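Local coordinates for protein galectin (Xenopus laevis, PDB 3WUD) that binds lactose and probably related beta-galactosides in a groove on a beta-sandwich, as a proto-type galectin close to but distinct from galectin-1, and probably also binds laminin, at residues 14-18 and 92-96; 19-25 and 86-92; 44-48 and 99-103; 75-79 and 107-112. All coordinates share one frame; numbering follows the deposited sequence.

Overall arrangement
The four contacts sample the two facing antiparallel sheets of a galectin beta-sandwich. Interactions 1 and 2 run along strand 86-95, share Phe92, and have centres 16 Å apart; interaction 2 joins that strand to strand 19-26 within the five-stranded sheet, and interaction 1 carries the pairing into the turn that precedes strand 19-26. Interactions 3 and 4, with centres 8 Å apart, span the gap between the sheets, from strands 43-51 and 70-77 to the neighbouring strands 98-103 and 108-112. Along the chain the first partners come in the order 14-18, 19-25, 44-48 and 75-79. His47 and Arg76 turn outward to the bound sugar, so the core lies directly behind the binding groove.

Interaction 1 of 4, residues 14-18 and 92-96; sequences LKQGH and FEYQA
Gln16 lays its side chain across the aromatic ring of Tyr94, and this CH-pi contact is the centre of the meeting between residues 14-18 and 92-96. The methylene CG of Gln16 stands 3.6 Å from the centroid of the Tyr94 ring, over one face and shifted toward the rim on the CE1 and CZ side. Beyond it the extended chain carries the amide, its plane turned 52° from the ring, to Ala96, where OE1 of Gln16 lies 3.5 Å from CA of Ala96. The edge of the same ring is met in its plane by a backbone oxygen, with O of Leu14 3.4 Å from CD2 of Tyr94. The first torsion of Tyr94 (178°) sends the ring away from its own amide nitrogen and against the turn, and its hydroxyl is hydrogen-bonded to the carbonyl of Asp118.

Two backbone bonds then fix the segments: Gly17 N gives its hydrogen to Tyr94 O at 2.6 Å, and Tyr94 N gives its own to His18 O at 2.9 Å, both nearly straight. The backbone N-H and carbonyl of Tyr94 are thus both used by the turn. In the turn itself, ND1 of His18 is hydrogen-bonded to the carbonyl of His136 at the C-terminus. On the strand, the carboxylate of Glu93 forms a salt bridge with Lys102. Residues Lys15 to His18 form a type II beta turn, with glycine at the third position as this turn favours, and it leads directly into strand 19-26 of the sandwich.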
# COMPACT_ATOMS: atom_id res chain seq x y z
N LEU A 14 -5.24 -4.94 -9.29
CA LEU A 14 -6.65 -4.87 -9.11
C LEU A 14 -7.31 -5.28 -10.40
O LEU A 14 -7.19 -4.59 -11.42
CB LEU A 14 -7.11 -3.44 -8.72
CG LEU A 14 -8.56 -3.14 -8.43
CD1 LEU A 14 -9.00 -3.96 -7.20
CD2 LEU A 14 -8.81 -1.65 -8.19
N LYS A 15 -8.05 -6.40 -10.36
CA LYS A 15 -8.66 -6.98 -11.60
C LYS A 15 -10.12 -6.63 -11.72
O LYS A 15 -10.73 -6.25 -10.75
CB LYS A 15 -8.48 -8.53 -11.62
CG LYS A 15 -7.03 -8.97 -11.83
CD LYS A 15 -6.84 -10.49 -11.84
CE LYS A 15 -6.61 -11.04 -10.44
NZ LYS A 15 -7.67 -10.78 -9.42
N GLN A 16 -10.72 -6.78 -12.89
CA GLN A 16 -12.15 -6.54 -13.01
C GLN A 16 -12.99 -7.32 -12.05
O GLN A 16 -12.73 -8.51 -11.79
CB GLN A 16 -12.68 -6.86 -14.38
CG GLN A 16 -12.47 -5.77 -15.36
CD GLN A 16 -13.10 -6.17 -16.65
OE1 GLN A 16 -14.27 -6.60 -16.70
NE2 GLN A 16 -12.33 -6.10 -17.69
N GLY A 17 -14.00 -6.65 -11.55
CA GLY A 17 -14.92 -7.21 -10.57
C GLY A 17 -14.49 -7.09 -9.13
O GLY A 17 -15.23 -7.51 -8.27
N HIS A 18 -13.30 -6.51 -8.87
CA HIS A 18 -12.78 -6.31 -7.52
C HIS A 18 -12.71 -4.84 -7.15
O HIS A 18 -12.81 -3.99 -8.02
CB HIS A 18 -11.38 -6.94 -7.44
CG HIS A 18 -11.41 -8.41 -7.69
ND1 HIS A 18 -11.50 -9.33 -6.67
CD2 HIS A 18 -11.50 -9.12 -8.84
CE1 HIS A 18 -11.57 -10.55 -7.18
NE2 HIS A 18 -11.58 -10.45 -8.50
N PHE A 92 -12.98 1.73 -4.53
CA PHE A 92 -12.96 1.86 -6.00
C PHE A 92 -13.17 0.49 -6.60
O PHE A 92 -12.33 -0.34 -6.40
CB PHE A 92 -11.64 2.47 -6.43
CG PHE A 92 -11.36 3.82 -5.79
CD1 PHE A 92 -11.64 4.99 -6.48
CD2 PHE A 92 -10.73 3.86 -4.56
CE1 PHE A 92 -11.35 6.22 -5.89
CE2 PHE A 92 -10.46 5.06 -3.98
CZ PHE A 92 -10.78 6.24 -4.65
N GLU A 93 -14.31 0.25 -7.28
CA GLU A 93 -14.65 -1.04 -7.84
C GLU A 93 -14.38 -0.95 -9.33
O GLU A 93 -14.85 0.00 -9.98
CB GLU A 93 -16.12 -1.38 -7.60
CG GLU A 93 -16.57 -2.61 -8.35
CD GLU A 93 -18.05 -2.91 -8.16
OE1 GLU A 93 -18.55 -2.63 -7.06
OE2 GLU A 93 -18.69 -3.45 -9.11
N TYR A 94 -13.63 -1.91 -9.84
CA TYR A 94 -13.28 -1.98 -11.27
C TYR A 94 -14.24 -2.87 -12.11
O TYR A 94 -14.32 -4.09 -11.91
CB TYR A 94 -11.81 -2.48 -11.38
CG TYR A 94 -11.22 -2.69 -12.76
CD1 TYR A 94 -11.81 -2.19 -13.94
CD2 TYR A 94 -10.05 -3.38 -12.89
CE1 TYR A 94 -11.23 -2.43 -15.20
CE2 TYR A 94 -9.49 -3.63 -14.11
CZ TYR A 94 -10.06 -3.14 -15.27
OH TYR A 94 -9.46 -3.43 -16.51
N GLN A 95 -15.02 -2.21 -12.98
CA GLN A 95 -15.82 -2.89 -14.01
C GLN A 95 -15.28 -2.60 -15.40
O GLN A 95 -14.42 -1.73 -15.59
CB GLN A 95 -17.31 -2.48 -13.90
CG GLN A 95 -17.94 -2.88 -12.55
CD GLN A 95 -17.94 -4.41 -12.35
OE1 GLN A 95 -17.90 -5.18 -13.32
NE2 GLN A 95 -17.96 -4.85 -11.09
N ALA A 96 -15.77 -3.38 -16.37
CA ALA A 96 -15.22 -3.36 -17.71
C ALA A 96 -14.94 -1.96 -18.23
O ALA A 96 -13.79 -1.68 -18.62
CB ALA A 96 -16.17 -4.09 -18.66

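Interaction 2 of 4, residues 19-25 and 86-92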
# COMPACT_ATOMS: atom_id res chain seq x y z
N CYS A 19 -12.51 -4.60 -5.84
CA CYS A 19 -12.45 -3.23 -5.35
C CYS A 19 -11.25 -3.07 -4.43
O CYS A 19 -10.73 -4.02 -3.83
CB CYS A 19 -13.80 -2.64 -4.81
SG CYS A 19 -14.34 -2.70 -3.05
N LEU A 20 -10.74 -1.86 -4.43
CA LEU A 20 -9.61 -1.44 -3.63
C LEU A 20 -10.23 -0.44 -2.64
O LEU A 20 -10.85 0.53 -3.06
CB LEU A 20 -8.55 -0.81 -4.52
CG LEU A 20 -7.30 -0.23 -3.81
CD1 LEU A 20 -6.18 0.11 -4.76
CD2 LEU A 20 -7.63 1.05 -3.03
N GLU A 21 -10.16 -0.75 -1.37
CA GLU A 21 -10.62 0.16 -0.32
C GLU A 21 -9.48 0.90 0.28
O GLU A 21 -8.49 0.29 0.64
CB GLU A 21 -11.30 -0.60 0.83
CG GLU A 21 -11.81 0.36 1.91
CD GLU A 21 -11.96 -0.27 3.27
OE1 GLU A 21 -11.56 0.37 4.30
OE2 GLU A 21 -12.47 -1.41 3.30
N LEU A 22 -9.60 2.22 0.38
CA LEU A 22 -8.58 3.06 1.02
C LEU A 22 -9.19 3.75 2.25
O LEU A 22 -10.28 4.28 2.17
CB LEU A 22 -8.06 4.13 0.06
CG LEU A 22 -6.77 4.85 0.46
CD1 LEU A 22 -5.82 5.02 -0.70
CD2 LEU A 22 -7.03 6.23 1.11
N LYS A 23 -8.47 3.71 3.37
CA LYS A 23 -8.84 4.46 4.55
C LYS A 23 -7.69 5.41 4.87
O LYS A 23 -6.53 5.02 4.86
CB LYS A 23 -9.12 3.51 5.73
CG LYS A 23 -9.67 4.20 6.98
CD LYS A 23 -10.05 3.18 8.05
CE LYS A 23 -11.42 2.60 7.81
NZ LYS A 23 -11.80 1.66 8.93
N GLY A 24 -7.98 6.66 5.23
CA GLY A 24 -6.93 7.63 5.44
C GLY A 24 -7.46 8.73 6.35
O GLY A 24 -8.67 8.82 6.56
N PHE A 25 -6.55 9.60 6.80
CA PHE A 25 -6.91 10.71 7.68
C PHE A 25 -6.72 12.03 6.94
O PHE A 25 -5.68 12.26 6.40
CB PHE A 25 -6.08 10.72 8.99
CG PHE A 25 -6.55 11.77 10.00
CD1 PHE A 25 -7.48 11.44 10.98
CD2 PHE A 25 -6.06 13.05 9.94
CE1 PHE A 25 -7.91 12.40 11.89
CE2 PHE A 25 -6.48 14.04 10.87
CZ PHE A 25 -7.41 13.70 11.81
N ALA A 86 -10.54 14.29 10.07
CA ALA A 86 -11.27 13.07 10.28
C ALA A 86 -10.77 11.99 9.34
O ALA A 86 -10.22 12.29 8.29
CB ALA A 86 -12.75 13.28 10.00
N GLU A 87 -11.06 10.75 9.72
CA GLU A 87 -10.86 9.59 8.88
C GLU A 87 -11.95 9.48 7.81
O GLU A 87 -13.10 9.93 8.01
CB GLU A 87 -10.85 8.33 9.75
CG GLU A 87 -10.12 7.15 9.15
CD GLU A 87 -9.60 6.18 10.23
OE1 GLU A 87 -10.39 5.76 11.07
OE2 GLU A 87 -8.41 5.88 10.26
N THR A 88 -11.57 8.94 6.65
CA THR A 88 -12.51 8.60 5.61
C THR A 88 -12.10 7.27 4.99
O THR A 88 -10.98 6.91 5.12
CB THR A 88 -12.64 9.70 4.56
OG1 THR A 88 -13.77 9.38 3.72
CG2 THR A 88 -11.32 9.83 3.75
N SER A 89 -13.05 6.56 4.38
CA SER A 89 -12.80 5.31 3.66
C SER A 89 -13.55 5.38 2.34
O SER A 89 -14.70 5.84 2.28
CB SER A 89 -13.22 4.09 4.50
OG SER A 89 -14.60 4.07 4.64
N ILE A 90 -12.89 5.01 1.23
CA ILE A 90 -13.51 5.02 -0.09
C ILE A 90 -13.19 3.68 -0.77
O ILE A 90 -12.01 3.22 -0.60
CB ILE A 90 -12.95 6.21 -0.93
CG1 ILE A 90 -13.15 7.56 -0.19
CG2 ILE A 90 -13.54 6.23 -2.34
CD1 ILE A 90 -11.86 8.27 0.11
N CYS A 91 -14.14 3.09 -1.52
CA CYS A 91 -13.87 1.83 -2.33
C CYS A 91 -13.96 2.18 -3.80
O CYS A 91 -14.89 2.85 -4.27
CB CYS A 91 -14.75 0.54 -2.06
SG CYS A 91 -13.70 -0.98 -2.12
N PHE A 92 -12.98 1.73 -4.53
CA PHE A 92 -12.96 1.86 -6.00
C PHE A 92 -13.17 0.49 -6.60
O PHE A 92 -12.33 -0.34 -6.40
CB PHE A 92 -11.64 2.47 -6.43
CG PHE A 92 -11.36 3.82 -5.79
CD1 PHE A 92 -11.64 4.99 -6.48
CD2 PHE A 92 -10.73 3.86 -4.56
CE1 PHE A 92 -11.35 6.22 -5.89
CE2 PHE A 92 -10.46 5.06 -3.98
CZ PHE A 92 -10.78 6.24 -4.65
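Leu20, Leu22 and Gly24 each exchange two backbone hydrogen bonds with Phe92, Ile90 and Thr88, and these three pairs hold strands 19-25 and 86-92 together as an antiparallel ladder. The N-H groups and carbonyls of all six residues are thereby engaged; the bond from Leu22 N to Ile90 O, at 2.8 Å, is representative.

The intervening residues form non-hydrogen-bonded pairs. Glu21, Lys23 and Phe25 turn their backbone polar groups to strand 129-135 on the other flank, while their alpha hydrogens approach carbonyls of 86-92, as with Lys23 CA, 3.3 Å from Thr88 O.

The side chains divide by face. Leu20, Leu22, Ile90 and Phe92 point into the sandwich, where Leu20 and Phe92 both reach Leu37 of the facing sheet. On the outer face Lys23 crosses Glu87 through its aliphatic part, CG to CG 3.7 Å, leaving NZ of Lys23 4.8 Å from OE1 of Glu87, too far for a salt bridge. One face of the Phe25 ring is covered by the backbone of Ala86, whose N lies 3.6 Å from CZ of Phe25.

At the other end a disulfide joins Cys19 SG to Cys91 SG at 2.1 Å. Both cysteines are modelled in two conformations; in this one the C-S-S-C torsion is 91°, near the usual right angle. The pairing therefore combines a non-covalent ladder with a covalent cross-link that should resist separation of the strands, provided conditions stay oxidising.

Interaction 3 of 4, residues 44-48 and 99-103. With GAL (beta-D-galactopyranose), chain B.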
# COMPACT_ATOMS: atom_id res chain seq x y z
N TYR A 44 -3.66 7.84 -15.30
CA TYR A 44 -4.65 7.67 -14.23
C TYR A 44 -5.95 7.38 -14.93
O TYR A 44 -6.53 8.21 -15.64
CB TYR A 44 -4.79 8.90 -13.34
CG TYR A 44 -3.57 9.50 -12.72
CD1 TYR A 44 -2.39 8.78 -12.40
CD2 TYR A 44 -3.58 10.84 -12.35
CE1 TYR A 44 -1.29 9.39 -11.78
CE2 TYR A 44 -2.48 11.46 -11.73
CZ TYR A 44 -1.36 10.75 -11.43
OH TYR A 44 -0.35 11.45 -10.84
N VAL A 45 -6.46 6.17 -14.68
CA VAL A 45 -7.82 5.84 -14.99
C VAL A 45 -8.81 6.72 -14.19
O VAL A 45 -9.80 7.14 -14.72
CB VAL A 45 -8.12 4.32 -14.77
CG1 VAL A 45 -9.50 4.02 -15.25
CG2 VAL A 45 -7.14 3.43 -15.58
N ILE A 46 -8.51 6.96 -12.93
CA ILE A 46 -9.23 8.00 -12.10
C ILE A 46 -8.25 8.83 -11.24
O ILE A 46 -7.34 8.35 -10.60
CB ILE A 46 -10.41 7.43 -11.26
CG1 ILE A 46 -11.26 8.58 -10.65
CG2 ILE A 46 -9.89 6.52 -10.19
CD1 ILE A 46 -12.56 8.05 -10.03
N HIS A 47 -8.51 10.15 -11.24
CA HIS A 47 -7.99 11.12 -10.34
C HIS A 47 -9.23 11.56 -9.60
O HIS A 47 -10.15 12.14 -10.21
CB HIS A 47 -7.34 12.28 -11.10
CG HIS A 47 -7.04 13.50 -10.26
ND1 HIS A 47 -5.97 13.57 -9.39
CD2 HIS A 47 -7.62 14.71 -10.24
CE1 HIS A 47 -5.91 14.80 -8.88
NE2 HIS A 47 -6.87 15.51 -9.43
N PHE A 48 -9.28 11.21 -8.32
CA PHE A 48 -10.40 11.41 -7.42
C PHE A 48 -10.01 12.49 -6.43
O PHE A 48 -9.10 12.31 -5.63
CB PHE A 48 -10.66 10.10 -6.68
CG PHE A 48 -11.72 10.18 -5.64
CD1 PHE A 48 -13.06 10.07 -6.00
CD2 PHE A 48 -11.40 10.36 -4.30
CE1 PHE A 48 -14.06 10.13 -5.05
CE2 PHE A 48 -12.40 10.45 -3.32
CZ PHE A 48 -13.74 10.36 -3.72
N LEU A 99 -15.35 2.76 -13.41
CA LEU A 99 -15.06 2.52 -11.99
C LEU A 99 -16.29 2.97 -11.25
O LEU A 99 -16.93 3.93 -11.62
CB LEU A 99 -13.87 3.31 -11.49
CG LEU A 99 -12.50 3.07 -12.12
CD1 LEU A 99 -11.54 3.81 -11.24
CD2 LEU A 99 -12.16 1.58 -12.22
N LYS A 100 -16.62 2.23 -10.22
CA LYS A 100 -17.68 2.62 -9.32
C LYS A 100 -16.99 3.06 -8.05
O LYS A 100 -16.19 2.30 -7.46
CB LYS A 100 -18.64 1.42 -9.10
CG LYS A 100 -19.69 1.65 -8.04
CD LYS A 100 -20.46 0.34 -7.81
CE LYS A 100 -21.93 0.50 -8.09
NZ LYS A 100 -22.18 0.89 -9.51
N VAL A 101 -17.29 4.29 -7.61
CA VAL A 101 -16.66 4.89 -6.43
C VAL A 101 -17.70 4.82 -5.33
O VAL A 101 -18.80 5.36 -5.52
CB VAL A 101 -16.31 6.32 -6.62
CG1 VAL A 101 -15.71 6.94 -5.37
CG2 VAL A 101 -15.36 6.48 -7.85
N LYS A 102 -17.34 4.16 -4.24
CA LYS A 102 -18.31 3.92 -3.10
C LYS A 102 -17.80 4.64 -1.87
O LYS A 102 -16.68 4.40 -1.38
CB LYS A 102 -18.44 2.40 -2.83
CG LYS A 102 -18.63 1.52 -4.02
CD LYS A 102 -18.75 0.05 -3.59
CE LYS A 102 -18.54 -0.89 -4.74
NZ LYS A 102 -18.05 -2.20 -4.24
N LEU A 103 -18.63 5.54 -1.34
CA LEU A 103 -18.32 6.38 -0.25
C LEU A 103 -18.88 5.78 1.06
O LEU A 103 -19.79 4.89 1.03
CB LEU A 103 -18.85 7.76 -0.51
CG LEU A 103 -18.32 8.40 -1.81
CD1 LEU A 103 -19.01 9.71 -2.08
CD2 LEU A 103 -16.80 8.53 -1.76
C1 GAL B . -6.78 20.98 -11.94
C2 GAL B . -5.85 20.70 -10.77
C3 GAL B . -5.19 19.32 -10.83
C4 GAL B . -6.28 18.27 -11.10
C5 GAL B . -7.12 18.71 -12.31
C6 GAL B . -8.25 17.77 -12.68
O2 GAL B . -4.80 21.66 -10.77
O3 GAL B . -4.44 19.11 -9.65
O4 GAL B . -7.13 18.14 -9.95
O5 GAL B . -7.76 19.97 -12.12
O6 GAL B . -9.00 18.18 -13.80
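Ile46 turns CG1 anti to its backbone N (chi1 -169°), which carries CD1 to CG2 of Val101 at 3.9 Å and leaves the other branch for Leu99. That second branch is packed tightly: CG2 of Ile46 stands only 3.3 Å from CD1 of Leu99, closer than ordinary van der Waals contact. Phe48 has a similar first torsion (176°), and its ring extends toward the opposite strand, where CE1 meets CG1 of Val101 at 3.6 Å and CZ meets CD2 of Leu103 at 4.1 Å. Val101 is thus divided between two partners, one methyl for each. Every one of these contacts is apolar and buried.

His47, between Ile46 and Phe48, faces the other way. The galactose O4 lies near the plane of its ring, hydrogen-bonded to NE2 of His47 at 2.7 Å, while ND1 is hydrogen-bonded to OD1 of Asn36, which should limit rotation of the imidazole; Arg51 and Asn64 are among the other residues bonded to the sugar.

A classic beta bulge at Val45 and Ile46, both opposite Leu37, interrupts strand 43-51 here. In facing sheets, the axes of 46-48 and 99-103 approach to 10.5 Å, their directions 19° apart and so nearly parallel, with Phe109 and Phe111 of strand 108-112 and Ile90 of strand 86-95 packed beside them.

Interaction 4 of 4, residues 75-79 and 107-112. With GLC (alpha-D-glucopyranose), chain C.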
# COMPACT_ATOMS: atom_id res chain seq x y z
N GLN A 75 -15.24 15.45 -14.33
CA GLN A 75 -16.58 15.08 -13.84
C GLN A 75 -16.71 15.69 -12.42
O GLN A 75 -15.85 15.50 -11.55
CB GLN A 75 -16.76 13.56 -13.88
CG GLN A 75 -18.17 13.13 -13.58
CD GLN A 75 -18.33 11.62 -13.66
OE1 GLN A 75 -18.15 11.02 -14.74
NE2 GLN A 75 -18.66 11.01 -12.54
N ARG A 76 -17.76 16.49 -12.22
CA ARG A 76 -17.98 17.14 -10.94
C ARG A 76 -19.16 16.48 -10.17
O ARG A 76 -20.29 16.32 -10.70
CB ARG A 76 -18.18 18.66 -11.11
CG ARG A 76 -16.98 19.52 -10.72
CD ARG A 76 -17.16 21.04 -10.98
NE ARG A 76 -15.85 21.75 -10.86
CZ ARG A 76 -14.88 21.74 -11.78
NH1 ARG A 76 -15.09 21.12 -12.95
NH2 ARG A 76 -13.71 22.41 -11.57
N GLU A 77 -18.90 16.05 -8.93
CA GLU A 77 -19.95 15.51 -8.07
C GLU A 77 -20.22 16.44 -6.87
O GLU A 77 -19.29 16.82 -6.24
CB GLU A 77 -19.51 14.13 -7.58
CG GLU A 77 -19.15 13.17 -8.69
CD GLU A 77 -20.34 12.65 -9.46
OE1 GLU A 77 -21.47 12.56 -8.91
OE2 GLU A 77 -20.14 12.27 -10.64
N ASN A 78 -21.49 16.78 -6.59
CA ASN A 78 -21.92 17.49 -5.39
C ASN A 78 -21.91 16.58 -4.12
O ASN A 78 -21.86 17.06 -3.03
CB ASN A 78 -23.32 18.17 -5.49
CG ASN A 78 -23.37 19.26 -6.54
OD1 ASN A 78 -22.35 19.66 -7.08
ND2 ASN A 78 -24.57 19.78 -6.83
N VAL A 79 -21.87 15.26 -4.25
CA VAL A 79 -21.81 14.47 -3.01
C VAL A 79 -20.50 14.77 -2.30
O VAL A 79 -19.46 14.91 -2.95
CB VAL A 79 -21.91 12.98 -3.30
CG1 VAL A 79 -20.71 12.47 -4.03
CG2 VAL A 79 -22.05 12.20 -2.00
N GLN A 107 -23.24 6.59 -0.50
CA GLN A 107 -23.38 7.23 -1.81
C GLN A 107 -22.34 6.68 -2.73
O GLN A 107 -21.26 6.40 -2.29
CB GLN A 107 -23.26 8.74 -1.66
CG GLN A 107 -24.41 9.26 -0.82
CD GLN A 107 -24.89 10.61 -1.32
OE1 GLN A 107 -25.60 10.70 -2.34
NE2 GLN A 107 -24.51 11.66 -0.59
N GLU A 108 -22.69 6.55 -4.01
CA GLU A 108 -21.83 5.93 -5.00
C GLU A 108 -21.95 6.70 -6.32
O GLU A 108 -23.05 7.22 -6.63
CB GLU A 108 -22.35 4.54 -5.32
CG GLU A 108 -22.20 3.47 -4.27
CD GLU A 108 -22.93 2.20 -4.69
OE1 GLU A 108 -23.49 2.22 -5.81
OE2 GLU A 108 -22.91 1.21 -3.94
N PHE A 109 -20.91 6.68 -7.16
CA PHE A 109 -21.06 7.21 -8.51
C PHE A 109 -20.08 6.50 -9.40
O PHE A 109 -19.18 5.83 -8.91
CB PHE A 109 -20.87 8.74 -8.50
CG PHE A 109 -19.46 9.20 -8.16
CD1 PHE A 109 -18.47 9.34 -9.15
CD2 PHE A 109 -19.13 9.54 -6.85
CE1 PHE A 109 -17.18 9.78 -8.80
CE2 PHE A 109 -17.86 10.02 -6.52
CZ PHE A 109 -16.87 10.10 -7.49
N ASN A 110 -20.32 6.54 -10.70
CA ASN A 110 -19.46 5.85 -11.64
C ASN A 110 -18.68 6.87 -12.39
O ASN A 110 -19.17 7.95 -12.70
CB ASN A 110 -20.25 5.04 -12.67
CG ASN A 110 -21.10 3.97 -12.02
OD1 ASN A 110 -20.68 3.31 -11.10
ND2 ASN A 110 -22.31 3.84 -12.50
N PHE A 111 -17.52 6.45 -12.83
CA PHE A 111 -16.60 7.24 -13.64
C PHE A 111 -16.14 6.41 -14.83
O PHE A 111 -15.65 5.32 -14.66
CB PHE A 111 -15.39 7.72 -12.79
CG PHE A 111 -14.50 8.70 -13.52
CD1 PHE A 111 -14.86 10.04 -13.65
CD2 PHE A 111 -13.28 8.28 -14.06
CE1 PHE A 111 -14.04 10.93 -14.33
CE2 PHE A 111 -12.47 9.17 -14.79
CZ PHE A 111 -12.86 10.49 -14.91
N PRO A 112 -16.27 6.94 -16.03
CA PRO A 112 -15.96 6.12 -17.17
C PRO A 112 -14.48 5.80 -17.34
O PRO A 112 -13.60 6.59 -17.01
CB PRO A 112 -16.49 6.97 -18.32
CG PRO A 112 -16.38 8.35 -17.88
CD PRO A 112 -16.65 8.30 -16.41
C1 GLC C . -9.74 24.44 -14.44
C2 GLC C . -10.43 23.75 -13.28
C3 GLC C . -9.56 23.02 -12.31
C4 GLC C . -8.19 22.59 -12.88
C5 GLC C . -7.48 23.71 -13.65
C6 GLC C . -6.36 23.19 -14.49
O1 GLC C . -10.35 25.64 -14.84
O2 GLC C . -11.45 24.46 -12.62
O3 GLC C . -10.35 21.92 -11.82
O4 GLC C . -7.44 22.27 -11.77
O5 GLC C . -8.33 24.36 -14.55
O6 GLC C . -5.79 24.35 -15.10
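Gln75 and Glu77 face Phe109 and Phe111 across two short strands that run antiparallel, 174° between their directions, with axes 9.6 Å apart. That spacing is too wide for a backbone ladder: each strand pairs with its own sheet, 75-77 with strand 60-67 and 108-112 with strand 98-103, and side chains bridge the gap at this margin of the sandwich.

The side chain of Gln75 spans it, fully extended as far as its amide. The amide reaches Asn110, and NE2 of Gln75 donates an almost straight bond, 3.1 Å long, to O of Asn110. The same nitrogen also donates to OE2 of Glu77 at 2.7 Å, more bent and tilted from the amide plane, so two acceptors fix the rotation of the amide. Its oxygen turns to carbon: OE1 of Gln75 lies 3.6 Å from CD1 of Phe111 and 3.5 Å from CD of Pro112.

Glu77 folds over Phe109, bending at chi2 (-73°) so that its carboxylate lies stacked on the ring, the planes 9° apart. CG of Glu77 sits 3.7 Å from the ring centroid of Phe109, almost on the normal, as a CH-pi contact. Farther along, CG1 of Val79 approaches CD2 of Phe109 at 4.4 Å.

Between Gln75 and Glu77, Arg76 points outward to the glycan. Salt bridges to Glu74 and Asp57 steady its guanidinium, and NH2 makes a weak bond to glucose O2. The Gln75 N-H that bonds OE2 of Glu77 probably favours the ionised form of that carboxylate where it lies against an aromatic face, while the second N-H ties the amide to the facing strand.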